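Long-range contacts in protein prgH (Salmonella enterica subsp. enterica serovar Typhimurium, PDB 4G2S), which is a component of the basal body of the SPI-1 type III secretion system, represented here by its FHA domain: residues A[7-13]-A[99-105]; A[28-34]-A[50-56]; A[73-77]-A[87-91]. Residue numbers count along the deposited sequence, not the author numbering.

Interaction 1: residues A[7-13]-A[99-105]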
loop_
_atom_site.group_PDB
_atom_site.type_symbol
_atom_site.label_atom_id
_atom_site.label_comp_id
_atom_site.label_asym_id
_atom_site.label_seq_id
_atom_site.Cartn_x
_atom_site.Cartn_y
_atom_site.Cartn_z
ATOM N N TYR A 7 19.856 3.369 -22.957
ATOM C CA TYR A 7 20.756 3.436 -21.865
ATOM C C TYR A 7 20.048 3.007 -20.581
ATOM O O TYR A 7 18.838 3.041 -20.481
ATOM C CB TYR A 7 21.285 4.858 -21.705
ATOM C CG TYR A 7 22.070 5.353 -22.896
ATOM C CD1 TYR A 7 23.406 5.004 -23.078
ATOM C CD2 TYR A 7 21.463 6.174 -23.857
ATOM C CE1 TYR A 7 24.115 5.426 -24.214
ATOM C CE2 TYR A 7 22.175 6.624 -24.956
ATOM C CZ TYR A 7 23.492 6.256 -25.121
ATOM O OH TYR A 7 24.160 6.709 -26.217
ATOM N N ILE A 8 20.842 2.591 -19.612
ATOM C CA ILE A 8 20.318 2.088 -18.360
ATOM C C ILE A 8 21.024 2.834 -17.261
ATOM O O ILE A 8 22.241 3.107 -17.382
ATOM C CB ILE A 8 20.588 0.566 -18.274
ATOM C CG1 ILE A 8 19.670 -0.170 -19.244
ATOM C CG2 ILE A 8 20.392 0.051 -16.878
ATOM C CD1 ILE A 8 19.956 -1.654 -19.379
ATOM N N VAL A 9 20.292 3.178 -16.191
ATOM C CA VAL A 9 20.951 3.669 -15.002
ATOM C C VAL A 9 21.051 2.518 -14.043
ATOM O O VAL A 9 20.009 1.953 -13.684
ATOM C CB VAL A 9 20.165 4.765 -14.286
ATOM C CG1 VAL A 9 20.999 5.245 -13.074
ATOM C CG2 VAL A 9 19.954 5.881 -15.241
ATOM N N ARG A 10 22.272 2.244 -13.597
ATOM C CA ARG A 10 22.568 1.302 -12.563
ATOM C C ARG A 10 22.996 2.005 -11.268
ATOM O O ARG A 10 23.883 2.891 -11.227
ATOM C CB ARG A 10 23.660 0.313 -13.028
ATOM C CG ARG A 10 23.934 -0.793 -11.998
ATOM C CD ARG A 10 25.212 -1.576 -12.291
ATOM N NE ARG A 10 25.415 -2.664 -11.357
ATOM C CZ ARG A 10 24.988 -3.919 -11.500
ATOM N NH1 ARG A 10 24.269 -4.321 -12.551
ATOM N NH2 ARG A 10 25.298 -4.804 -10.556
ATOM N N LEU A 11 22.399 1.558 -10.182
ATOM C CA LEU A 11 22.803 2.047 -8.837
ATOM C C LEU A 11 24.031 1.299 -8.372
ATOM O O LEU A 11 24.126 0.068 -8.540
ATOM C CB LEU A 11 21.644 1.855 -7.902
ATOM C CG LEU A 11 20.381 2.618 -8.295
ATOM C CD1 LEU A 11 19.418 2.490 -7.116
ATOM C CD2 LEU A 11 20.588 4.025 -8.653
ATOM N N LEU A 12 25.015 2.004 -7.839
ATOM C CA LEU A 12 26.258 1.353 -7.416
ATOM C C LEU A 12 26.428 1.405 -5.904
ATOM O O LEU A 12 27.406 0.902 -5.391
ATOM C CB LEU A 12 27.486 2.003 -8.075
ATOM C CG LEU A 12 27.556 2.074 -9.606
ATOM C CD1 LEU A 12 28.909 2.652 -10.000
ATOM C CD2 LEU A 12 27.344 0.691 -10.189
ATOM N N ASN A 13 25.493 2.054 -5.232
ATOM C CA ASN A 13 25.315 2.025 -3.791
ATOM C C ASN A 13 23.835 2.180 -3.438
ATOM O O ASN A 13 22.980 2.028 -4.332
ATOM C CB ASN A 13 26.188 3.063 -3.095
ATOM C CG ASN A 13 25.685 4.469 -3.271
ATOM O OD1 ASN A 13 24.864 4.732 -4.136
ATOM N ND2 ASN A 13 26.290 5.410 -2.546
ATOM N N GLU A 99 24.848 11.882 -2.130
ATOM C CA GLU A 99 25.528 10.664 -1.611
ATOM C C GLU A 99 25.191 9.410 -2.427
ATOM O O GLU A 99 25.630 8.305 -2.085
ATOM C CB GLU A 99 25.172 10.412 -0.130
ATOM C CG GLU A 99 26.365 10.201 0.776
ATOM C CD GLU A 99 27.089 11.492 1.124
ATOM O OE1 GLU A 99 27.067 12.439 0.294
ATOM O OE2 GLU A 99 27.709 11.553 2.219
ATOM N N LEU A 100 24.397 9.546 -3.483
ATOM C CA LEU A 100 24.150 8.432 -4.354
ATOM C C LEU A 100 25.248 8.243 -5.386
ATOM O O LEU A 100 25.777 9.231 -5.955
ATOM C CB LEU A 100 22.816 8.634 -5.072
ATOM C CG LEU A 100 22.263 7.455 -5.795
ATOM C CD1 LEU A 100 21.888 6.331 -4.819
ATOM C CD2 LEU A 100 21.112 7.928 -6.646
ATOM N N LEU A 101 25.539 6.983 -5.690
ATOM C CA LEU A 101 26.486 6.645 -6.748
ATOM C C LEU A 101 25.790 5.789 -7.840
ATOM O O LEU A 101 25.175 4.722 -7.566
ATOM C CB LEU A 101 27.701 5.954 -6.101
ATOM C CG LEU A 101 29.084 6.050 -6.712
ATOM C CD1 LEU A 101 30.077 5.250 -5.903
ATOM C CD2 LEU A 101 29.001 5.485 -8.103
ATOM N N ILE A 102 25.846 6.283 -9.083
ATOM C CA ILE A 102 25.182 5.645 -10.195
ATOM C C ILE A 102 26.154 5.462 -11.302
ATOM O O ILE A 102 27.212 6.020 -11.320
ATOM C CB ILE A 102 23.996 6.488 -10.746
ATOM C CG1 ILE A 102 24.496 7.801 -11.344
ATOM C CG2 ILE A 102 23.001 6.856 -9.634
ATOM C CD1 ILE A 102 23.377 8.573 -12.052
ATOM N N LEU A 103 25.725 4.728 -12.309
ATOM C CA LEU A 103 26.539 4.480 -13.447
ATOM C C LEU A 103 25.545 4.409 -14.602
ATOM O O LEU A 103 24.471 3.890 -14.389
ATOM C CB LEU A 103 27.292 3.145 -13.228
ATOM C CG LEU A 103 28.187 2.869 -14.426
ATOM C CD1 LEU A 103 29.519 2.307 -13.950
ATOM C CD2 LEU A 103 27.528 1.969 -15.458
ATOM N N ILE A 104 25.832 5.047 -15.767
ATOM C CA ILE A 104 24.941 5.000 -16.929
ATOM C C ILE A 104 25.682 4.162 -17.994
ATOM O O ILE A 104 26.848 4.474 -18.346
ATOM C CB ILE A 104 24.592 6.412 -17.481
ATOM C CG1 ILE A 104 23.970 7.306 -16.393
ATOM C CG2 ILE A 104 23.670 6.293 -18.677
ATOM C CD1 ILE A 104 23.913 8.797 -16.742
ATOM N N ARG A 105 25.038 3.100 -18.477
ATOM C CA ARG A 105 25.636 2.200 -19.473
ATOM C C ARG A 105 24.694 1.963 -20.664
ATOM O O ARG A 105 23.485 2.012 -20.511
ATOM C CB ARG A 105 25.978 0.845 -18.833
ATOM C CG ARG A 105 24.775 0.061 -18.450
ATOM C CD ARG A 105 25.152 -1.215 -17.697
ATOM N NE ARG A 105 24.008 -2.095 -17.535
ATOM C CZ ARG A 105 23.450 -2.802 -18.496
ATOM N NH1 ARG A 105 23.929 -2.777 -19.729
ATOM N NH2 ARG A 105 22.463 -3.624 -18.203
#

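Interaction 2: residues A[28-34]-A[50-56]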
loop_
_atom_site.group_PDB
_atom_site.type_symbol
_atom_site.label_atom_id
_atom_site.label_comp_id
_atom_site.label_asym_id
_atom_site.label_seq_id
_atom_site.Cartn_x
_atom_site.Cartn_y
_atom_site.Cartn_z
ATOM N N THR A 28 14.313 11.778 -17.585
ATOM C CA THR A 28 13.882 10.878 -16.521
ATOM C C THR A 28 14.265 11.487 -15.176
ATOM O O THR A 28 15.406 11.843 -14.980
ATOM C CB THR A 28 14.526 9.483 -16.690
ATOM O OG1 THR A 28 14.244 9.021 -18.026
ATOM C CG2 THR A 28 13.919 8.502 -15.745
ATOM N N LEU A 29 13.273 11.588 -14.300
ATOM C CA LEU A 29 13.418 12.008 -12.877
ATOM C C LEU A 29 13.670 10.867 -11.896
ATOM O O LEU A 29 12.969 9.828 -11.897
ATOM C CB LEU A 29 12.196 12.735 -12.428
ATOM C CG LEU A 29 12.161 13.364 -10.979
ATOM C CD1 LEU A 29 13.218 14.423 -10.895
ATOM C CD2 LEU A 29 10.731 13.970 -10.702
ATOM N N PHE A 30 14.650 11.105 -11.052
ATOM C CA PHE A 30 15.010 10.288 -9.932
ATOM C C PHE A 30 14.799 11.106 -8.663
ATOM O O PHE A 30 15.478 12.090 -8.399
ATOM C CB PHE A 30 16.455 9.784 -10.060
ATOM C CG PHE A 30 16.624 8.825 -11.185
ATOM C CD1 PHE A 30 16.805 9.308 -12.472
ATOM C CD2 PHE A 30 16.475 7.486 -10.994
ATOM C CE1 PHE A 30 16.921 8.429 -13.549
ATOM C CE2 PHE A 30 16.604 6.571 -12.077
ATOM C CZ PHE A 30 16.827 7.063 -13.339
ATOM N N VAL A 31 13.863 10.651 -7.830
ATOM C CA VAL A 31 13.614 11.252 -6.534
ATOM C C VAL A 31 14.325 10.342 -5.555
ATOM O O VAL A 31 14.082 9.117 -5.578
ATOM C CB VAL A 31 12.119 11.288 -6.159
ATOM C CG1 VAL A 31 11.944 11.831 -4.710
ATOM C CG2 VAL A 31 11.319 12.091 -7.169
ATOM N N VAL A 32 15.221 10.939 -4.747
ATOM C CA VAL A 32 16.149 10.243 -3.908
ATOM C C VAL A 32 16.040 10.813 -2.469
ATOM O O VAL A 32 16.297 12.003 -2.183
ATOM C CB VAL A 32 17.597 10.397 -4.363
ATOM C CG1 VAL A 32 18.513 9.466 -3.615
ATOM C CG2 VAL A 32 17.809 10.204 -5.845
ATOM N N GLY A 33 15.629 9.963 -1.550
ATOM C CA GLY A 33 15.393 10.432 -0.203
ATOM C C GLY A 33 14.704 9.447 0.716
ATOM O O GLY A 33 14.712 8.230 0.505
ATOM N N GLN A 34 14.126 9.996 1.773
ATOM C CA GLN A 34 13.498 9.200 2.835
ATOM C C GLN A 34 12.003 8.883 2.570
ATOM O O GLN A 34 11.473 9.104 1.445
ATOM C CB GLN A 34 13.686 9.928 4.159
ATOM C CG GLN A 34 15.111 10.363 4.487
ATOM C CD GLN A 34 15.210 10.909 5.902
ATOM O OE1 GLN A 34 14.203 11.007 6.598
ATOM N NE2 GLN A 34 16.421 11.281 6.328
ATOM N N ASP A 50 8.696 7.719 -16.366
ATOM C CA ASP A 50 9.685 8.795 -16.538
ATOM C C ASP A 50 10.157 9.340 -15.180
ATOM O O ASP A 50 10.860 10.361 -15.121
ATOM C CB ASP A 50 9.114 9.921 -17.357
ATOM C CG ASP A 50 7.894 10.565 -16.695
ATOM O OD1 ASP A 50 7.511 10.114 -15.603
ATOM O OD2 ASP A 50 7.330 11.504 -17.253
ATOM N N SER A 51 9.795 8.608 -14.136
ATOM C CA SER A 51 10.114 8.903 -12.716
ATOM C C SER A 51 10.445 7.668 -11.915
ATOM O O SER A 51 9.712 6.675 -12.044
ATOM C CB SER A 51 8.856 9.433 -12.042
ATOM O OG SER A 51 9.039 10.793 -11.863
ATOM N N PHE A 52 11.450 7.722 -11.052
ATOM C CA PHE A 52 11.805 6.614 -10.129
ATOM C C PHE A 52 12.120 7.116 -8.718
ATOM O O PHE A 52 12.670 8.204 -8.570
ATOM C CB PHE A 52 12.977 5.802 -10.688
ATOM C CG PHE A 52 12.646 5.163 -12.072
ATOM C CD1 PHE A 52 11.818 4.090 -12.115
ATOM C CD2 PHE A 52 13.139 5.675 -13.268
ATOM C CE1 PHE A 52 11.438 3.495 -13.311
ATOM C CE2 PHE A 52 12.844 5.064 -14.487
ATOM C CZ PHE A 52 11.951 3.986 -14.515
ATOM N N PHE A 53 11.765 6.352 -7.694
ATOM C CA PHE A 53 12.107 6.716 -6.342
ATOM C C PHE A 53 13.203 5.813 -5.887
ATOM O O PHE A 53 13.075 4.611 -6.009
ATOM C CB PHE A 53 10.949 6.531 -5.344
ATOM C CG PHE A 53 11.374 6.718 -3.936
ATOM C CD1 PHE A 53 11.499 7.988 -3.419
ATOM C CD2 PHE A 53 11.706 5.613 -3.129
ATOM C CE1 PHE A 53 11.906 8.159 -2.110
ATOM C CE2 PHE A 53 12.122 5.780 -1.828
ATOM C CZ PHE A 53 12.220 7.065 -1.318
ATOM N N ILE A 54 14.273 6.370 -5.338
ATOM C CA ILE A 54 15.365 5.630 -4.750
ATOM C C ILE A 54 15.454 6.027 -3.274
ATOM O O ILE A 54 15.573 7.201 -2.978
ATOM C CB ILE A 54 16.721 6.057 -5.410
ATOM C CG1 ILE A 54 16.626 5.786 -6.901
ATOM C CG2 ILE A 54 17.905 5.322 -4.805
ATOM C CD1 ILE A 54 17.794 6.312 -7.703
ATOM N N PRO A 55 15.426 5.054 -2.352
ATOM C CA PRO A 55 15.584 5.355 -0.922
ATOM C C PRO A 55 17.046 5.601 -0.534
ATOM O O PRO A 55 17.961 4.912 -1.020
ATOM C CB PRO A 55 15.043 4.106 -0.248
ATOM C CG PRO A 55 15.387 3.010 -1.169
ATOM C CD PRO A 55 15.196 3.623 -2.572
ATOM N N LEU A 56 17.271 6.661 0.214
ATOM C CA LEU A 56 18.600 6.967 0.730
ATOM C C LEU A 56 18.396 7.744 2.039
ATOM O O LEU A 56 17.692 8.746 2.078
ATOM C CB LEU A 56 19.419 7.769 -0.281
ATOM C CG LEU A 56 20.933 7.768 -0.072
ATOM C CD1 LEU A 56 21.564 6.410 -0.395
ATOM C CD2 LEU A 56 21.565 8.852 -0.931
#

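Interaction 3: residues A[73-77]-A[87-91]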
loop_
_atom_site.group_PDB
_atom_site.type_symbol
_atom_site.label_atom_id
_atom_site.label_comp_id
_atom_site.label_asym_id
_atom_site.label_seq_id
_atom_site.Cartn_x
_atom_site.Cartn_y
_atom_site.Cartn_z
ATOM N N GLU A 73 24.515 12.791 -26.692
ATOM C CA GLU A 73 24.977 13.511 -25.495
ATOM C C GLU A 73 24.106 13.199 -24.279
ATOM O O GLU A 73 22.888 13.084 -24.425
ATOM C CB GLU A 73 25.063 15.025 -25.748
ATOM C CG GLU A 73 23.728 15.766 -25.865
ATOM C CD GLU A 73 23.839 17.263 -25.588
ATOM O OE1 GLU A 73 24.953 17.821 -25.645
ATOM O OE2 GLU A 73 22.798 17.890 -25.309
ATOM N N ILE A 74 24.741 13.037 -23.100
ATOM C CA ILE A 74 24.026 12.750 -21.830
ATOM C C ILE A 74 24.274 13.793 -20.756
ATOM O O ILE A 74 25.429 14.005 -20.312
ATOM C CB ILE A 74 24.326 11.337 -21.199
ATOM C CG1 ILE A 74 23.971 10.208 -22.171
ATOM C CG2 ILE A 74 23.484 11.128 -19.948
ATOM C CD1 ILE A 74 24.634 8.895 -21.829
ATOM N N ILE A 75 23.170 14.373 -20.289
ATOM C CA ILE A 75 23.187 15.484 -19.365
ATOM C C ILE A 75 22.483 15.101 -18.060
ATOM O O ILE A 75 21.385 14.613 -18.093
ATOM C CB ILE A 75 22.501 16.723 -19.975
ATOM C CG1 ILE A 75 23.253 17.135 -21.225
ATOM C CG2 ILE A 75 22.539 17.905 -18.977
ATOM C CD1 ILE A 75 24.644 17.658 -20.984
ATOM N N LEU A 76 23.157 15.317 -16.944
ATOM C CA LEU A 76 22.522 15.130 -15.677
ATOM C C LEU A 76 22.197 16.504 -15.085
ATOM O O LEU A 76 23.062 17.405 -15.078
ATOM C CB LEU A 76 23.406 14.294 -14.806
ATOM C CG LEU A 76 22.797 13.814 -13.451
ATOM C CD1 LEU A 76 23.364 12.478 -13.158
ATOM C CD2 LEU A 76 23.167 14.849 -12.429
ATOM N N HIS A 77 20.927 16.696 -14.719
ATOM C CA HIS A 77 20.517 17.912 -14.022
ATOM C C HIS A 77 20.338 17.591 -12.585
ATOM O O HIS A 77 19.418 16.828 -12.235
ATOM C CB HIS A 77 19.228 18.416 -14.582
ATOM C CG HIS A 77 19.255 18.612 -16.027
ATOM N ND1 HIS A 77 19.760 19.707 -16.580
ATOM C CD2 HIS A 77 18.762 17.839 -17.069
ATOM C CE1 HIS A 77 19.614 19.644 -17.920
ATOM N NE2 HIS A 77 19.014 18.510 -18.218
ATOM N N ARG A 87 25.411 18.976 -15.699
ATOM C CA ARG A 87 26.757 18.550 -16.203
ATOM C C ARG A 87 26.611 17.439 -17.228
ATOM O O ARG A 87 25.669 16.650 -17.170
ATOM C CB ARG A 87 27.612 18.046 -15.044
ATOM C CG ARG A 87 26.795 17.245 -14.068
ATOM C CD ARG A 87 27.610 16.389 -13.098
ATOM N NE ARG A 87 26.858 16.196 -11.846
ATOM C CZ ARG A 87 27.156 15.274 -10.935
ATOM N NH1 ARG A 87 28.173 14.448 -11.081
ATOM N NH2 ARG A 87 26.417 15.176 -9.853
ATOM N N SER A 88 27.542 17.396 -18.167
ATOM C CA SER A 88 27.748 16.233 -19.042
ATOM C C SER A 88 28.281 15.038 -18.295
ATOM O O SER A 88 29.156 15.196 -17.446
ATOM C CB SER A 88 28.821 16.573 -20.135
ATOM O OG SER A 88 28.186 16.607 -21.382
ATOM N N VAL A 89 27.787 13.848 -18.598
ATOM C CA VAL A 89 28.286 12.671 -17.933
ATOM C C VAL A 89 28.705 11.636 -18.948
ATOM O O VAL A 89 28.102 11.501 -19.999
ATOM C CB VAL A 89 27.259 11.980 -16.973
ATOM C CG1 VAL A 89 27.136 12.773 -15.674
ATOM C CG2 VAL A 89 25.910 11.815 -17.646
ATOM N N GLN A 90 29.713 10.873 -18.558
ATOM C CA GLN A 90 30.291 9.857 -19.411
ATOM C C GLN A 90 29.727 8.497 -19.056
ATOM O O GLN A 90 29.374 8.228 -17.875
ATOM C CB GLN A 90 31.807 9.877 -19.258
ATOM C CG GLN A 90 32.440 11.236 -19.534
ATOM C CD GLN A 90 31.691 12.040 -20.599
ATOM O OE1 GLN A 90 31.500 11.569 -21.726
ATOM N NE2 GLN A 90 31.225 13.249 -20.229
ATOM N N LEU A 91 29.605 7.657 -20.078
ATOM C CA LEU A 91 29.152 6.303 -19.881
ATOM C C LEU A 91 30.171 5.463 -19.117
ATOM O O LEU A 91 31.371 5.674 -19.213
ATOM C CB LEU A 91 28.863 5.626 -21.194
ATOM C CG LEU A 91 27.757 6.214 -22.044
ATOM C CD1 LEU A 91 27.728 5.446 -23.353
ATOM C CD2 LEU A 91 26.408 6.081 -21.408
#

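Interaction 1: residues A[7-13]-A[99-105]
Y7 lies beside R105, its CA 3.4 Å from R105 O and its hydroxyl bonded to A71 O. I8 and R105 start the antiparallel ladder as a hydrogen-bonded pair, I8 N to R105 O at 2.9 Å and R105 N to I8 O at 3.0 Å; I8 CD1 lies over the R105 guanidinium, whose NH1 bonds to E107 O. V9 faces I104 in a non-hydrogen-bonded pair. Strands 7-11 and 100-106 are the central pair of one sheet of the FHA-type beta sandwich, V9, I102 and I104 facing the other. R10 and L103 form a second hydrogen-bonded pair, R10 N to L103 O at 2.9 Å and L103 N to R10 O at 2.8 Å; R10 salt-bridges E20 of its own chain and E64 of the second subunit. L11 CD2 packs 3.8 Å from I102 CG2. L12 N donates to L101 O (2.7 Å), and the N13 side-chain carboxamide continues the bonding beyond the strand, OD1 accepting from L101 N (2.8 Å), ND2 donating to E99 O (3.0 Å).

Interaction 2: residues A[28-34]-A[50-56]
D50 contributes its carbonyl first: L29 N donates to D50 O at 2.8 Å, just before strand 51-55 begins. S51 pairs with L29, its CA 3.1 Å from L29 O. F52 bonds through both its N and its O to the residues flanking F30, F52 N to L29 O (2.7 Å) and V31 N to F52 O (2.8 Å), and its ring meets F30 obliquely, F52 CD2 to F30 CE2 at 3.8 Å. Such alternation of bonds to residues two apart marks a parallel pair; here it joins the two strands of a beta-alpha-beta unit whose helix, 35-41, follows Q34, its N-cap. F53 points the other way, with V31 and beneath that helix, where A37 and L38 touch its ring; F53 CZ comes 3.3 Å from G33 O. I54 N bonds to V31 O (2.8 Å) and I54 O takes G33 N (3.1 Å), while I54 CD1 packs 3.7 Å from F30 CD2 in the sandwich core. L56 N completes the ladder on G33 O at 3.0 Å.

Interaction 3: residues A[73-77]-A[87-91]
Three backbone hydrogen bonds tie residues 73-77 to 87-91, each close to straight. L76 and R87 form an antiparallel hydrogen-bonded pair, both residues giving and accepting: L76 N reaches R87 O at 2.9 Å and R87 N reaches L76 O at 2.9 Å. Two residues further along, V89 N donates to I74 O, also at 2.9 Å. Between these lies the non-hydrogen-bonded pair I75-S88, with CA atoms 4.6 Å apart. The same carbonyls take up CA-H...O contacts here, S88 CA to I74 O and I75 CA to R87 O, each at 3.5 Å. The backbone of I75 finds its bonding on the other side of its strand, with Q66, and H77 likewise pairs with E64, so strand 74-80 is bonded along both edges. This is the beta hairpin of strands 74-80 and 83-88, at the margin of the mixed sheet in the FHA-type sandwich, where 83-88 is an edge strand within this chain. R87 and H77 find their polar partners outside the two segments. R87 lays its side chain beside L76, NE 4.0 Å from L76 CD2, and spends its guanidinium on a salt bridge with E78 and a hydrogen bond to Q96 O; H77 NE2 bonds to Q66 OE1. S88 OG meets a hydrocarbon neighbour across the strands, I75 CD1 at 3.7 Å. I74, L76 and V89 are buried, and L76 shares its face with R87: I74 CG2 touches V89 CG2 at 3.4 Å, L76 CB lies 4.1 Å from V89 CG1, and I74 CD1 reaches L91 CD2 at 3.4 Å, next to I104 of the facing sheet.

How the interactions relate
From the N terminus, residues 7-13 wait longest for their partner: interaction 1 closes only when 99-105 arrives, and its long loop encloses both other contacts. Interaction 2 closes first, after the short helical excursion between 28-34 and 50-56; interaction 3 follows in series as a hairpin, so no loops cross. Interactions 2 and 3 belong to the same mixed sheet, with centres about 18 Å apart and no direct touch. Interaction 1 lies in the opposing sheet and meets both: L11 and L100 pack on I54 and V9 on F30, while I104 meets I74, V89 and L91, so the layers meet on opposite sides of the chain's centre.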